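Particle-associated lyase (Acinetobacter bacteriophage AP22, PDB 4Y9V) is a trimeric phage tailspike that binds the capsular saccharide of Acinetobacter baumannii and probably cleaves the capsular polysaccharide as a lyase. Local coordinates at residues 466-469 / 470-473. Residues are numbered along the deposited sequence; the frame is centred on the assembly and turned at random.
Sequences DALR and HWAW
Arg469 NE donates a nearly straight hydrogen bond to His470 ND1, 3.1 Å long with an N-H...N angle of 166°, in the conformer described here; Arg469 has a second one. The bond lies close to both the imidazole and the guanidinium planes. His470 CG stands between its own backbone N and carbonyl carbon; this chi1 of 69° brings the ring alongside the arginine chain, and the second torsion turns the ND1 edge to NE. At the other end of the ring, NE2 is hydrogen-bonded to Thr438 OG1, so both ring nitrogens are engaged and the rotation of the imidazole is fixed. The arginine chain is extended at first and then bends at chi3, which carries its end on to Trp473. Arg469 NH2 lies over one face of the indole, toward its rim, 3.3 Å from Trp473 CE3. The guanidinium meets the ring edge-on, with the planes 78° apart, in a cation-pi contact. Tyr507 also makes a cation-pi contact with Arg469 and meets Trp473 edge-to-face. The end of the Leu468 side chain reaches Trp471 instead: Leu468 CD2 sits 3.8 Å from the centroid of the Trp471 five-membered ring, a CH-pi contact over the face. The contact forms a corner of the pectin lyase-like beta-helix, where the loop after strand 461-463 runs into strand 470-476. Leu468 and Trp471 pack on Ile436 of strand 435-441, and Trp471 also reaches Val491 and Val494 of strand 486-496.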
# COMPACT_ATOMS: atom_id res chain seq x y z
N ASP A 466 -10.44 -25.74 -10.41
CA ASP A 466 -11.54 -26.68 -10.72
C ASP A 466 -11.86 -27.59 -9.55
O ASP A 466 -12.99 -28.09 -9.44
CB ASP A 466 -11.18 -27.44 -11.99
CG ASP A 466 -10.95 -26.48 -13.12
OD1 ASP A 466 -11.89 -25.71 -13.45
OD2 ASP A 466 -9.81 -26.39 -13.64
N ALA A 467 -10.88 -27.86 -8.70
CA ALA A 467 -11.06 -28.69 -7.51
C ALA A 467 -10.18 -28.13 -6.40
O ALA A 467 -9.09 -27.60 -6.67
CB ALA A 467 -10.70 -30.14 -7.80
N LEU A 468 -10.66 -28.23 -5.18
CA LEU A 468 -9.93 -27.78 -3.99
C LEU A 468 -10.39 -28.62 -2.84
O LEU A 468 -11.59 -28.74 -2.59
CB LEU A 468 -10.24 -26.28 -3.74
CG LEU A 468 -9.56 -25.69 -2.49
CD1 LEU A 468 -8.06 -25.67 -2.59
CD2 LEU A 468 -10.10 -24.28 -2.22
N ARG A 469 -9.44 -29.20 -2.07
CA ARG A 469 -9.82 -29.97 -0.91
C ARG A 469 -10.14 -29.09 0.29
O ARG A 469 -11.14 -29.34 0.98
CB ARG A 469 -8.74 -31.00 -0.53
CG ARG A 469 -9.16 -31.95 0.55
CD ARG A 469 -8.02 -32.87 1.08
NE ARG A 469 -7.22 -32.18 2.20
CZ ARG A 469 -6.55 -32.94 3.03
NH1 ARG A 469 -6.25 -34.28 3.24
NH2 ARG A 469 -5.94 -32.17 3.97
N HIS A 470 -9.30 -28.11 0.59
CA HIS A 470 -9.52 -27.29 1.79
C HIS A 470 -8.95 -25.89 1.62
O HIS A 470 -7.92 -25.69 0.96
CB HIS A 470 -8.96 -27.93 3.05
CG HIS A 470 -7.46 -28.01 3.15
ND1 HIS A 470 -6.77 -29.14 2.81
CD2 HIS A 470 -6.58 -27.08 3.56
CE1 HIS A 470 -5.48 -28.85 3.03
NE2 HIS A 470 -5.32 -27.63 3.47
N TRP A 471 -9.59 -24.95 2.32
CA TRP A 471 -9.04 -23.62 2.53
C TRP A 471 -8.02 -23.61 3.67
O TRP A 471 -6.93 -23.06 3.50
CB TRP A 471 -10.15 -22.59 2.74
CG TRP A 471 -10.81 -22.18 1.44
CD1 TRP A 471 -11.90 -22.75 0.85
CD2 TRP A 471 -10.37 -21.14 0.59
NE1 TRP A 471 -12.17 -22.09 -0.34
CE2 TRP A 471 -11.25 -21.09 -0.53
CE3 TRP A 471 -9.33 -20.20 0.66
CZ2 TRP A 471 -11.10 -20.17 -1.55
CZ3 TRP A 471 -9.20 -19.27 -0.36
CH2 TRP A 471 -10.08 -19.26 -1.46
N ALA A 472 -8.35 -24.16 4.84
CA ALA A 472 -7.46 -24.16 5.99
C ALA A 472 -7.38 -25.54 6.63
O ALA A 472 -8.40 -26.19 6.84
CB ALA A 472 -7.94 -23.16 7.05
N TRP A 473 -6.15 -25.92 7.02
CA TRP A 473 -5.94 -27.15 7.79
C TRP A 473 -4.69 -26.97 8.64
O TRP A 473 -3.69 -26.42 8.16
CB TRP A 473 -5.77 -28.35 6.88
CG TRP A 473 -5.74 -29.67 7.60
CD1 TRP A 473 -6.51 -30.08 8.65
CD2 TRP A 473 -4.90 -30.79 7.27
NE1 TRP A 473 -6.20 -31.37 9.00
CE2 TRP A 473 -5.22 -31.83 8.18
CE3 TRP A 473 -3.90 -31.01 6.31
CZ2 TRP A 473 -4.58 -33.08 8.13
CZ3 TRP A 473 -3.27 -32.23 6.26
CH2 TRP A 473 -3.60 -33.25 7.18